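Long-range contacts in putative secreted lipase (Streptomyces sp. W007, PDB 5H6B), which probably hydrolyses triacylglycerols to release fatty acids, acting as a thermostable secreted lipase of the alpha/beta-hydrolase clan: residues A[219-224]-A[239-244]; A[194-199]-A[207-212]; A[102-107]-A[128-133]; A[147-152]-A[200-205]. All coordinates share one frame; numbering follows the deposited sequence.

How the interactions relate
Interactions 1, 2 and 3 all reach one parallel sheet, whereas interaction 4 joins two loops beyond it. Adjacent strands 103-108 and 128-134 make interaction 3; strand 191-196, next in order, enters interaction 2, and the edge strand 216-220 leads into interaction 1. Backbone bonds tie neighbours together: I195 N to G133 O (2.9 Å) and V219 N to V194 O (2.8 Å). Along the chain interaction 3 closes first, the segments of interactions 2 and 4 alternate, and interaction 1 follows. The centres of interactions 3 and 4 lie about 24 Å apart, on opposite sides of the chain's centre. Q209 of interaction 2 reaches the loop holding D200, probably the triad acid, in interaction 4.

Interaction 1: A[219-224]-A[239-244]; sequences VLLQDL and DRIAFH
L221 and I241 bury more surface here than any other pair, their side chains crossing at about a right angle. L221 CG stands anti to the backbone N (chi1 -179°), and the two methyls beyond it meet different partners on helix 240-250 and its N-cap. CD1 meets I241 CG2 at 3.7 Å and lies 4.3 Å from A242 CB. The other methyl, CD2, comes tip to tip with D239 OD2 at 3.5 Å. I241 CG2 also approaches L224 CB at 4.2 Å, so this branch touches two leucines. In the alpha/beta-hydrolase fold of this lipase, the contact sets the last helix against the short helical turn after strand 216-220, at one edge of the parallel sheet. I235 of helix 232-237 packs on both L221 and A242. D239 is the N-cap: its OD1 accepts from A242 N at 3.0 Å, a nearly straight bond (167°) arriving from above the carboxylate plane. An alanine here would probably leave A242 N and the hydroxyl of S230, which pairs with OD2, without their carboxylate partner and fray the helix start. D228 brings a second carboxylate close to OD2, which may raise the proton affinity of one of the two.

Interaction 2: A[194-199]-A[207-212]; sequences VIATKY and RTQYLD
Q209 meets A196 and V194 with a side chain whose successive atoms find different partners. Its CB lies 4.4 Å from V194 CG1. CG is anti to the carbonyl carbon (chi1 -58°), and the chain then runs extended, bringing CD to 4.1 Å from A196 CB. At the tip OE1 approaches A196 CB at 3.3 Å and accepts from a water at 2.6 Å. That water in turn accepts from T197 N at 2.8 Å, so a single solvent molecule links the glutamine to the residue just after strand 191-196. NE2 turns to the intervening loop, donating to V203 O and, weakly, to D200 OD2. The arrangement belongs to the long connection between two adjacent parallel strands, 191-196 and 216-220, of the alpha/beta-hydrolase sheet; D200 is probably the acid of the Ser-His-Asp triad, which makes Q209 a second-shell neighbour. V194 CG1 lies at the edge of the Y210 ring, in its plane, 4.0 Å from CD1; A196 CB is 3.9 Å from CE1 of the same ring. The other V194 branch, CG2, meets L211 CD1 at 3.8 Å, the two side chains crossing at about a right angle. Beyond A196, T197 OG1 accepts from Y199 N in an ST turn.

Interaction 3: A[102-107]-A[128-133]; sequences KADLVG and VNALVG
L105 and V132 belong to neighbouring parallel strands of the central alpha/beta-hydrolase sheet, 103-108 and 128-134; the axes of 103-107 and 130-133 approach to 4.7 Å, 11° from parallel. The ladder is regular through its second half: L105 N donates to A130 O, V132 N to L105 O and G107 N to V132 O, each at 2.8 Å. On one face L105 CB meets L131 CD1 at 3.8 Å, and L105 CD1 meets V128 CG2 at 4.0 Å, with helix 115-121 packed against this group. V106 and V132 lie side by side on the other face, covered by helix 240-250. The first strand leads to the likely nucleophile elbow of the GxSxG pattern, of which G107 is the first glycine. Toward the opposite end the chain turns a corner at N129, and a polar side-chain pair forms there. N129 CG is anti to its backbone N (chi1 166°), beside the carbonyl carbon; from there ND2 donates to D104 OD1 at 2.8 Å. OD1 uses its syn lone pair and lies close to the N129 amide plane, although the two planes are 48° apart. An alanine in place of D104 would probably leave this amide without its acceptor, free to turn, and R30 without its salt-bridge mate, since OD2 pairs with the NE of that arginine. A103 O accepts from N129 N at 3.2 Å.

Interaction 4: A[147-152]-A[200-205]; sequences TKLLPF and DQVVTP
K148 lays its aliphatic chain obliquely across Q201, with CD 3.4 Å from Q201 O and 4.0 Å from Q201 CG. Beside it L149 CD2 touches V202 CG2 at 4.0 Å, the two side chains crossing at about a right angle. F152 adds CE2 at 4.1 Å from Q201 NE2, its ring inclined 66° to the amide plane. A water completes this first shell: it donates to K148 O at 2.7 Å and accepts from Q201 NE2 at 2.9 Å, joining the two loops. Q201 CG stands between the backbone N and the carbonyl carbon (chi1 80°), the crowded position, and its amide is gripped at both ends, OE1 accepting from H232 N while NE2 also donates to E231. Further out, D200 OD1 collects V202 N and V203 N, each at 2.9 Å, the first closing an Asx turn; its other oxygen, OD2, bonds H232 ND1. D200 and H232 are probably the acid and base of a Ser-His-Asp triad, so the contact probably lies beside the active site, and L149 and V202 both pack on H232. Across the interface itself the chemistry is van der Waals contact, partly of carbon with polar atoms, plus one water bridge, so the orientation of the Q201 amide probably owes much to E231 and H232.

Interaction 1: A[219-224]-A[239-244]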
loop_
_atom_site.group_PDB
_atom_site.type_symbol
_atom_site.label_atom_id
_atom_site.label_comp_id
_atom_site.label_asym_id
_atom_site.label_seq_id
_atom_site.Cartn_x
_atom_site.Cartn_y
_atom_site.Cartn_z
ATOM N N VAL A 219 3.410 6.118 -12.269
ATOM C CA VAL A 219 4.849 6.206 -12.417
ATOM C C VAL A 219 5.440 4.823 -12.662
ATOM O O VAL A 219 5.140 3.854 -11.938
ATOM C CB VAL A 219 5.464 6.792 -11.135
ATOM C CG1 VAL A 219 6.977 6.947 -11.276
ATOM C CG2 VAL A 219 4.798 8.130 -10.808
ATOM N N LEU A 220 6.264 4.740 -13.696
ATOM C CA LEU A 220 6.993 3.543 -14.025
ATOM C C LEU A 220 8.376 3.680 -13.404
ATOM O O LEU A 220 9.120 4.620 -13.729
ATOM C CB LEU A 220 7.105 3.378 -15.537
ATOM C CG LEU A 220 7.801 2.098 -16.014
ATOM C CD1 LEU A 220 7.049 0.864 -15.533
ATOM C CD2 LEU A 220 7.943 2.086 -17.536
ATOM N N LEU A 221 8.710 2.739 -12.519
ATOM C CA LEU A 221 9.987 2.743 -11.799
ATOM C C LEU A 221 11.212 2.866 -12.713
ATOM O O LEU A 221 12.199 3.528 -12.368
ATOM C CB LEU A 221 10.124 1.454 -10.962
ATOM C CG LEU A 221 11.384 1.272 -10.111
ATOM C CD1 LEU A 221 11.383 2.326 -9.011
ATOM C CD2 LEU A 221 11.463 -0.156 -9.558
ATOM N N GLN A 222 11.149 2.216 -13.867
ATOM C CA GLN A 222 12.260 2.227 -14.793
ATOM C C GLN A 222 12.406 3.599 -15.507
ATOM O O GLN A 222 13.492 3.896 -15.985
ATOM C CB GLN A 222 12.195 1.066 -15.773
ATOM C CG GLN A 222 12.458 -0.312 -15.132
ATOM C CD GLN A 222 11.374 -0.760 -14.151
ATOM O OE1 GLN A 222 11.658 -1.293 -13.083
ATOM N NE2 GLN A 222 10.135 -0.526 -14.508
ATOM N N ASP A 223 11.351 4.430 -15.545
ATOM C CA ASP A 223 11.485 5.837 -15.993
ATOM C C ASP A 223 12.349 6.644 -15.040
ATOM O O ASP A 223 13.042 7.558 -15.468
ATOM C CB ASP A 223 10.120 6.553 -16.140
ATOM C CG ASP A 223 9.335 6.095 -17.358
ATOM O OD1 ASP A 223 9.934 5.521 -18.274
ATOM O OD2 ASP A 223 8.105 6.294 -17.400
ATOM N N LEU A 224 12.288 6.297 -13.756
ATOM C CA LEU A 224 13.082 6.945 -12.713
ATOM C C LEU A 224 14.523 6.422 -12.716
ATOM O O LEU A 224 15.463 7.197 -12.596
ATOM C CB LEU A 224 12.443 6.701 -11.341
ATOM C CG LEU A 224 10.964 7.048 -11.189
ATOM C CD1 LEU A 224 10.490 6.655 -9.808
ATOM C CD2 LEU A 224 10.763 8.540 -11.458
ATOM N N ASP A 239 13.343 -1.099 -1.933
ATOM C CA ASP A 239 13.743 -0.222 -3.011
ATOM C C ASP A 239 13.651 1.266 -2.586
ATOM O O ASP A 239 12.570 1.821 -2.506
ATOM C CB ASP A 239 12.870 -0.541 -4.229
ATOM C CG ASP A 239 13.385 0.090 -5.482
ATOM O OD1 ASP A 239 13.876 1.229 -5.372
ATOM O OD2 ASP A 239 13.312 -0.544 -6.556
ATOM N N ARG A 240 14.797 1.885 -2.301
ATOM C CA ARG A 240 14.857 3.303 -1.912
ATOM C C ARG A 240 14.502 4.271 -3.050
ATOM O O ARG A 240 14.102 5.399 -2.783
ATOM C CB ARG A 240 16.244 3.699 -1.406
ATOM C CG ARG A 240 16.535 3.331 0.025
ATOM C CD ARG A 240 16.929 1.896 0.128
ATOM N NE ARG A 240 17.458 1.549 1.449
ATOM C CZ ARG A 240 17.574 0.298 1.918
ATOM N NH1 ARG A 240 17.191 -0.774 1.191
ATOM N NH2 ARG A 240 18.060 0.126 3.143
ATOM N N ILE A 241 14.696 3.857 -4.302
ATOM C CA ILE A 241 14.247 4.649 -5.441
ATOM C C ILE A 241 12.728 4.782 -5.364
ATOM O O ILE A 241 12.200 5.901 -5.347
ATOM C CB ILE A 241 14.724 4.042 -6.780
ATOM C CG1 ILE A 241 16.239 4.224 -6.914
ATOM C CG2 ILE A 241 14.021 4.707 -7.950
ATOM C CD1 ILE A 241 16.898 3.318 -7.934
ATOM N N ALA A 242 12.037 3.643 -5.257
ATOM C CA ALA A 242 10.598 3.651 -5.029
ATOM C C ALA A 242 10.229 4.476 -3.799
ATOM O O ALA A 242 9.316 5.301 -3.862
ATOM C CB ALA A 242 10.045 2.248 -4.914
ATOM N N PHE A 243 10.954 4.304 -2.698
ATOM C CA PHE A 243 10.603 5.036 -1.471
ATOM C C PHE A 243 10.837 6.559 -1.561
ATOM O O PHE A 243 10.081 7.330 -0.974
ATOM C CB PHE A 243 11.299 4.417 -0.237
ATOM C CG PHE A 243 10.959 2.952 0.009
ATOM C CD1 PHE A 243 9.780 2.364 -0.484
ATOM C CD2 PHE A 243 11.816 2.156 0.774
ATOM C CE1 PHE A 243 9.483 1.018 -0.231
ATOM C CE2 PHE A 243 11.517 0.808 1.025
ATOM C CZ PHE A 243 10.348 0.245 0.528
ATOM N N HIS A 244 11.854 6.984 -2.307
ATOM C CA HIS A 244 12.049 8.406 -2.598
ATOM C C HIS A 244 10.843 8.984 -3.314
ATOM O O HIS A 244 10.385 10.099 -2.981
ATOM C CB HIS A 244 13.292 8.623 -3.446
ATOM C CG HIS A 244 13.723 10.050 -3.527
ATOM N ND1 HIS A 244 13.341 10.889 -4.557
ATOM C CD2 HIS A 244 14.510 10.788 -2.704
ATOM C CE1 HIS A 244 13.874 12.082 -4.357
ATOM N NE2 HIS A 244 14.590 12.047 -3.245
#

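Interaction 2: A[194-199]-A[207-212]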
loop_
_atom_site.group_PDB
_atom_site.type_symbol
_atom_site.label_atom_id
_atom_site.label_comp_id
_atom_site.label_asym_id
_atom_site.label_seq_id
_atom_site.Cartn_x
_atom_site.Cartn_y
_atom_site.Cartn_z
ATOM N N VAL A 194 0.627 5.828 -8.134
ATOM C CA VAL A 194 0.919 4.419 -8.332
ATOM C C VAL A 194 2.351 4.328 -8.850
ATOM O O VAL A 194 2.731 5.032 -9.789
ATOM C CB VAL A 194 -0.037 3.742 -9.324
ATOM C CG1 VAL A 194 0.353 2.290 -9.547
ATOM C CG2 VAL A 194 -1.468 3.821 -8.840
ATOM N N ILE A 195 3.145 3.482 -8.196
ATOM C CA ILE A 195 4.501 3.206 -8.607
ATOM C C ILE A 195 4.517 1.718 -8.930
ATOM O O ILE A 195 4.244 0.880 -8.067
ATOM C CB ILE A 195 5.513 3.550 -7.501
ATOM C CG1 ILE A 195 5.338 4.998 -7.032
ATOM C CG2 ILE A 195 6.931 3.301 -7.993
ATOM C CD1 ILE A 195 5.916 5.278 -5.672
ATOM N N ALA A 196 4.827 1.414 -10.191
ATOM C CA ALA A 196 4.842 0.079 -10.722
ATOM C C ALA A 196 6.191 -0.205 -11.338
ATOM O O ALA A 196 6.932 0.725 -11.707
ATOM C CB ALA A 196 3.748 -0.081 -11.767
ATOM N N THR A 197 6.489 -1.497 -11.461
ATOM C CA THR A 197 7.713 -1.975 -12.114
ATOM C C THR A 197 7.329 -2.903 -13.276
ATOM O O THR A 197 6.437 -3.769 -13.159
ATOM C CB THR A 197 8.672 -2.703 -11.145
ATOM O OG1 THR A 197 9.729 -3.314 -11.883
ATOM C CG2 THR A 197 7.963 -3.788 -10.316
ATOM N N LYS A 198 8.041 -2.748 -14.381
ATOM C CA LYS A 198 7.756 -3.488 -15.594
ATOM C C LYS A 198 8.213 -4.927 -15.436
ATOM O O LYS A 198 7.822 -5.760 -16.213
ATOM C CB LYS A 198 8.451 -2.845 -16.795
ATOM C CG LYS A 198 9.904 -3.260 -16.964
ATOM C CD LYS A 198 10.690 -2.295 -17.822
ATOM C CE LYS A 198 10.210 -2.280 -19.251
ATOM N NZ LYS A 198 10.967 -1.227 -19.980
ATOM N N TYR A 199 9.056 -5.213 -14.438
ATOM C CA TYR A 199 9.464 -6.589 -14.142
ATOM C C TYR A 199 8.549 -7.267 -13.107
ATOM O O TYR A 199 8.919 -8.303 -12.549
ATOM C CB TYR A 199 10.921 -6.602 -13.686
ATOM C CG TYR A 199 11.816 -5.914 -14.674
ATOM C CD1 TYR A 199 12.141 -6.520 -15.896
ATOM C CD2 TYR A 199 12.308 -4.636 -14.414
ATOM C CE1 TYR A 199 12.958 -5.881 -16.820
ATOM C CE2 TYR A 199 13.127 -3.990 -15.325
ATOM C CZ TYR A 199 13.441 -4.606 -16.527
ATOM O OH TYR A 199 14.252 -3.922 -17.413
ATOM N N ARG A 207 0.558 -2.737 -16.217
ATOM C CA ARG A 207 -0.339 -1.592 -16.481
ATOM C C ARG A 207 -1.696 -1.638 -15.774
ATOM O O ARG A 207 -2.229 -0.594 -15.444
ATOM C CB ARG A 207 -0.555 -1.410 -17.999
ATOM C CG ARG A 207 0.666 -0.826 -18.685
ATOM C CD ARG A 207 0.371 -0.384 -20.107
ATOM N NE ARG A 207 1.359 0.585 -20.594
ATOM C CZ ARG A 207 2.542 0.280 -21.146
ATOM N NH1 ARG A 207 2.948 -0.989 -21.301
ATOM N NH2 ARG A 207 3.340 1.268 -21.557
ATOM N N THR A 208 -2.220 -2.829 -15.504
ATOM C CA THR A 208 -3.448 -2.961 -14.716
ATOM C C THR A 208 -3.304 -2.477 -13.258
ATOM O O THR A 208 -4.305 -2.336 -12.547
ATOM C CB THR A 208 -3.963 -4.417 -14.671
ATOM O OG1 THR A 208 -2.973 -5.270 -14.072
ATOM C CG2 THR A 208 -4.318 -4.929 -16.075
ATOM N N GLN A 209 -2.073 -2.229 -12.815
ATOM C CA GLN A 209 -1.828 -1.640 -11.500
ATOM C C GLN A 209 -2.187 -0.156 -11.492
ATOM O O GLN A 209 -2.593 0.379 -10.465
ATOM C CB GLN A 209 -0.371 -1.816 -11.094
ATOM C CG GLN A 209 0.078 -3.272 -11.057
ATOM C CD GLN A 209 1.558 -3.395 -10.817
ATOM O OE1 GLN A 209 2.182 -2.508 -10.232
ATOM N NE2 GLN A 209 2.141 -4.490 -11.284
ATOM N N TYR A 210 -2.026 0.494 -12.649
ATOM C CA TYR A 210 -2.305 1.919 -12.803
ATOM C C TYR A 210 -3.768 2.263 -12.572
ATOM O O TYR A 210 -4.653 1.488 -12.915
ATOM C CB TYR A 210 -1.913 2.418 -14.197
ATOM C CG TYR A 210 -0.445 2.425 -14.521
ATOM C CD1 TYR A 210 0.534 2.570 -13.524
ATOM C CD2 TYR A 210 -0.020 2.344 -15.852
ATOM C CE1 TYR A 210 1.878 2.591 -13.856
ATOM C CE2 TYR A 210 1.325 2.369 -16.190
ATOM C CZ TYR A 210 2.263 2.498 -15.181
ATOM O OH TYR A 210 3.593 2.514 -15.482
ATOM N N LEU A 211 -3.988 3.438 -11.981
ATOM C CA LEU A 211 -5.308 3.993 -11.771
ATOM C C LEU A 211 -5.622 5.055 -12.837
ATOM O O LEU A 211 -4.744 5.587 -13.502
ATOM C CB LEU A 211 -5.404 4.606 -10.378
ATOM C CG LEU A 211 -5.386 3.628 -9.198
ATOM C CD1 LEU A 211 -5.120 4.392 -7.909
ATOM C CD2 LEU A 211 -6.679 2.851 -9.064
ATOM N N ASP A 212 -6.902 5.350 -12.981
ATOM C CA ASP A 212 -7.383 6.337 -13.932
ATOM C C ASP A 212 -8.266 7.347 -13.219
ATOM O O ASP A 212 -9.122 6.985 -12.415
ATOM C CB ASP A 212 -8.180 5.637 -15.021
ATOM C CG ASP A 212 -8.964 6.594 -15.895
ATOM O OD1 ASP A 212 -8.405 7.106 -16.889
ATOM O OD2 ASP A 212 -10.159 6.782 -15.601
HETATM O O HOH W 1 4.689 -3.215 -10.085
#

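Interaction 3: A[102-107]-A[128-133]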
loop_
_atom_site.group_PDB
_atom_site.type_symbol
_atom_site.label_atom_id
_atom_site.label_comp_id
_atom_site.label_asym_id
_atom_site.label_seq_id
_atom_site.Cartn_x
_atom_site.Cartn_y
_atom_site.Cartn_z
ATOM N N LYS A 102 -6.835 14.376 8.514
ATOM C CA LYS A 102 -6.679 13.346 7.497
ATOM C C LYS A 102 -5.329 12.638 7.616
ATOM O O LYS A 102 -4.340 13.205 8.093
ATOM C CB LYS A 102 -6.823 13.957 6.096
ATOM C CG LYS A 102 -8.213 14.490 5.770
ATOM C CD LYS A 102 -8.237 15.177 4.417
ATOM C CE LYS A 102 -9.642 15.255 3.851
ATOM N NZ LYS A 102 -9.669 16.131 2.660
ATOM N N ALA A 103 -5.316 11.392 7.165
ATOM C CA ALA A 103 -4.102 10.596 7.060
ATOM C C ALA A 103 -3.700 10.461 5.594
ATOM O O ALA A 103 -4.550 10.559 4.707
ATOM C CB ALA A 103 -4.359 9.226 7.655
ATOM N N ASP A 104 -2.405 10.268 5.342
ATOM C CA ASP A 104 -1.937 9.783 4.037
ATOM C C ASP A 104 -1.679 8.270 4.136
ATOM O O ASP A 104 -1.179 7.797 5.152
ATOM C CB ASP A 104 -0.692 10.541 3.583
ATOM C CG ASP A 104 -1.004 11.978 3.147
ATOM O OD1 ASP A 104 -2.073 12.225 2.547
ATOM O OD2 ASP A 104 -0.181 12.879 3.397
ATOM N N LEU A 105 -2.053 7.526 3.093
ATOM C CA LEU A 105 -1.933 6.065 3.057
ATOM C C LEU A 105 -0.884 5.638 2.047
ATOM O O LEU A 105 -0.884 6.124 0.918
ATOM C CB LEU A 105 -3.281 5.420 2.710
ATOM C CG LEU A 105 -4.168 5.064 3.902
ATOM C CD1 LEU A 105 -4.377 6.253 4.816
ATOM C CD2 LEU A 105 -5.505 4.522 3.431
ATOM N N VAL A 106 0.020 4.747 2.468
ATOM C CA VAL A 106 0.954 4.093 1.565
ATOM C C VAL A 106 0.760 2.587 1.692
ATOM O O VAL A 106 0.811 2.046 2.791
ATOM C CB VAL A 106 2.426 4.444 1.853
ATOM C CG1 VAL A 106 3.325 3.777 0.811
ATOM C CG2 VAL A 106 2.641 5.956 1.843
ATOM N N GLY A 107 0.564 1.919 0.558
ATOM C CA GLY A 107 0.319 0.492 0.545
ATOM C C GLY A 107 1.070 -0.277 -0.529
ATOM O O GLY A 107 1.254 0.205 -1.643
ATOM N N VAL A 128 -9.000 10.736 4.244
ATOM C CA VAL A 128 -7.750 10.471 3.495
ATOM C C VAL A 128 -7.458 11.506 2.400
ATOM O O VAL A 128 -8.274 11.745 1.508
ATOM C CB VAL A 128 -7.758 9.056 2.860
ATOM C CG1 VAL A 128 -6.543 8.828 1.972
ATOM C CG2 VAL A 128 -7.815 7.992 3.943
ATOM N N ASN A 129 -6.247 12.044 2.451
ATOM C CA ASN A 129 -5.751 13.026 1.491
ATOM C C ASN A 129 -5.089 12.345 0.273
ATOM O O ASN A 129 -5.363 12.706 -0.872
ATOM C CB ASN A 129 -4.767 13.964 2.206
ATOM C CG ASN A 129 -3.947 14.808 1.252
ATOM O OD1 ASN A 129 -4.461 15.725 0.630
ATOM N ND2 ASN A 129 -2.668 14.517 1.147
ATOM N N ALA A 130 -4.214 11.370 0.536
ATOM C CA ALA A 130 -3.447 10.703 -0.510
ATOM C C ALA A 130 -3.341 9.192 -0.289
ATOM O O ALA A 130 -3.219 8.712 0.847
ATOM C CB ALA A 130 -2.061 11.324 -0.647
ATOM N N LEU A 131 -3.445 8.456 -1.395
ATOM C CA LEU A 131 -3.220 7.036 -1.416
ATOM C C LEU A 131 -2.097 6.752 -2.392
ATOM O O LEU A 131 -2.253 6.944 -3.607
ATOM C CB LEU A 131 -4.481 6.279 -1.845
ATOM C CG LEU A 131 -4.308 4.758 -2.025
ATOM C CD1 LEU A 131 -3.727 4.075 -0.788
ATOM C CD2 LEU A 131 -5.621 4.127 -2.413
ATOM N N VAL A 132 -0.984 6.261 -1.849
ATOM C CA VAL A 132 0.169 5.855 -2.623
ATOM C C VAL A 132 0.205 4.342 -2.640
ATOM O O VAL A 132 0.268 3.706 -1.588
ATOM C CB VAL A 132 1.457 6.412 -2.007
ATOM C CG1 VAL A 132 2.653 6.127 -2.904
ATOM C CG2 VAL A 132 1.294 7.907 -1.748
ATOM N N GLY A 133 0.158 3.783 -3.848
ATOM C CA GLY A 133 0.168 2.356 -4.085
ATOM C C GLY A 133 1.494 1.975 -4.718
ATOM O O GLY A 133 1.894 2.574 -5.709
#

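Interaction 4: A[147-152]-A[200-205]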
loop_
_atom_site.group_PDB
_atom_site.type_symbol
_atom_site.label_atom_id
_atom_site.label_comp_id
_atom_site.label_asym_id
_atom_site.label_seq_id
_atom_site.Cartn_x
_atom_site.Cartn_y
_atom_site.Cartn_z
ATOM N N THR A 147 0.816 -17.166 -6.608
ATOM C CA THR A 147 1.754 -18.248 -6.285
ATOM C C THR A 147 3.218 -17.824 -6.468
ATOM O O THR A 147 4.103 -18.404 -5.859
ATOM C CB THR A 147 1.498 -19.543 -7.103
ATOM O OG1 THR A 147 1.773 -19.314 -8.491
ATOM C CG2 THR A 147 0.058 -20.053 -6.929
ATOM N N LYS A 148 3.479 -16.809 -7.284
ATOM C CA LYS A 148 4.835 -16.282 -7.424
ATOM C C LYS A 148 5.359 -15.518 -6.200
ATOM O O LYS A 148 6.561 -15.243 -6.121
ATOM C CB LYS A 148 4.966 -15.463 -8.713
ATOM C CG LYS A 148 4.603 -16.286 -9.944
ATOM C CD LYS A 148 5.356 -15.843 -11.188
ATOM C CE LYS A 148 4.740 -16.438 -12.450
ATOM N NZ LYS A 148 4.682 -17.923 -12.357
ATOM N N LEU A 149 4.473 -15.181 -5.259
ATOM C CA LEU A 149 4.897 -14.719 -3.922
ATOM C C LEU A 149 5.492 -15.812 -3.021
ATOM O O LEU A 149 6.313 -15.513 -2.157
ATOM C CB LEU A 149 3.738 -14.086 -3.167
ATOM C CG LEU A 149 3.123 -12.804 -3.701
ATOM C CD1 LEU A 149 1.767 -12.554 -3.044
ATOM C CD2 LEU A 149 4.078 -11.618 -3.516
ATOM N N LEU A 150 5.083 -17.061 -3.219
ATOM C CA LEU A 150 5.397 -18.142 -2.273
ATOM C C LEU A 150 6.892 -18.357 -1.995
ATOM O O LEU A 150 7.272 -18.587 -0.843
ATOM C CB LEU A 150 4.741 -19.452 -2.712
ATOM C CG LEU A 150 3.208 -19.480 -2.705
ATOM C CD1 LEU A 150 2.773 -20.847 -3.201
ATOM C CD2 LEU A 150 2.607 -19.200 -1.335
ATOM N N PRO A 151 7.753 -18.229 -3.016
ATOM C CA PRO A 151 9.180 -18.406 -2.723
ATOM C C PRO A 151 9.757 -17.423 -1.694
ATOM O O PRO A 151 10.808 -17.702 -1.107
ATOM C CB PRO A 151 9.839 -18.204 -4.093
ATOM C CG PRO A 151 8.769 -18.585 -5.075
ATOM C CD PRO A 151 7.511 -18.055 -4.459
ATOM N N PHE A 152 9.097 -16.277 -1.508
ATOM C CA PHE A 152 9.518 -15.278 -0.539
ATOM C C PHE A 152 8.946 -15.557 0.841
ATOM O O PHE A 152 9.477 -15.074 1.828
ATOM C CB PHE A 152 9.090 -13.875 -1.000
ATOM C CG PHE A 152 9.774 -13.411 -2.259
ATOM C CD1 PHE A 152 10.969 -12.726 -2.190
ATOM C CD2 PHE A 152 9.216 -13.665 -3.519
ATOM C CE1 PHE A 152 11.610 -12.297 -3.339
ATOM C CE2 PHE A 152 9.853 -13.247 -4.679
ATOM C CZ PHE A 152 11.051 -12.550 -4.587
ATOM N N ASP A 200 7.353 -6.711 -12.875
ATOM C CA ASP A 200 6.389 -7.333 -11.977
ATOM C C ASP A 200 5.971 -8.706 -12.510
ATOM O O ASP A 200 5.433 -8.811 -13.594
ATOM C CB ASP A 200 5.174 -6.441 -11.767
ATOM C CG ASP A 200 4.434 -6.748 -10.466
ATOM O OD1 ASP A 200 4.076 -7.934 -10.262
ATOM O OD2 ASP A 200 4.180 -5.799 -9.663
ATOM N N GLN A 201 6.222 -9.744 -11.713
ATOM C CA GLN A 201 5.872 -11.131 -12.054
ATOM C C GLN A 201 4.552 -11.630 -11.441
ATOM O O GLN A 201 4.073 -12.705 -11.801
ATOM C CB GLN A 201 7.039 -12.058 -11.661
ATOM C CG GLN A 201 7.160 -12.456 -10.172
ATOM C CD GLN A 201 7.743 -11.384 -9.251
ATOM O OE1 GLN A 201 7.529 -10.177 -9.451
ATOM N NE2 GLN A 201 8.462 -11.825 -8.208
ATOM N N VAL A 202 3.998 -10.867 -10.497
ATOM C CA VAL A 202 2.823 -11.257 -9.688
ATOM C C VAL A 202 1.521 -10.670 -10.219
ATOM O O VAL A 202 0.474 -11.302 -10.111
ATOM C CB VAL A 202 2.978 -10.758 -8.217
ATOM C CG1 VAL A 202 1.698 -10.963 -7.388
ATOM C CG2 VAL A 202 4.174 -11.421 -7.549
ATOM N N VAL A 203 1.589 -9.439 -10.731
ATOM C CA VAL A 203 0.419 -8.642 -11.112
ATOM C C VAL A 203 0.683 -8.165 -12.523
ATOM O O VAL A 203 1.327 -7.126 -12.724
ATOM C CB VAL A 203 0.239 -7.414 -10.198
ATOM C CG1 VAL A 203 -0.984 -6.616 -10.620
ATOM C CG2 VAL A 203 0.157 -7.826 -8.737
ATOM N N THR A 204 0.219 -8.955 -13.485
ATOM C CA THR A 204 0.450 -8.697 -14.893
ATOM C C THR A 204 -0.880 -8.663 -15.669
ATOM O O THR A 204 -1.868 -9.263 -15.229
ATOM C CB THR A 204 1.373 -9.752 -15.523
ATOM O OG1 THR A 204 0.797 -11.048 -15.359
ATOM C CG2 THR A 204 2.755 -9.712 -14.890
ATOM N N PRO A 205 -0.927 -7.940 -16.792
ATOM C CA PRO A 205 0.135 -7.017 -17.227
ATOM C C PRO A 205 0.255 -5.873 -16.217
ATOM O O PRO A 205 -0.743 -5.500 -15.593
ATOM C CB PRO A 205 -0.356 -6.525 -18.596
ATOM C CG PRO A 205 -1.448 -7.477 -18.999
ATOM C CD PRO A 205 -2.074 -7.929 -17.718
HETATM O O HOH W 2 8.645 -14.646 -7.714
#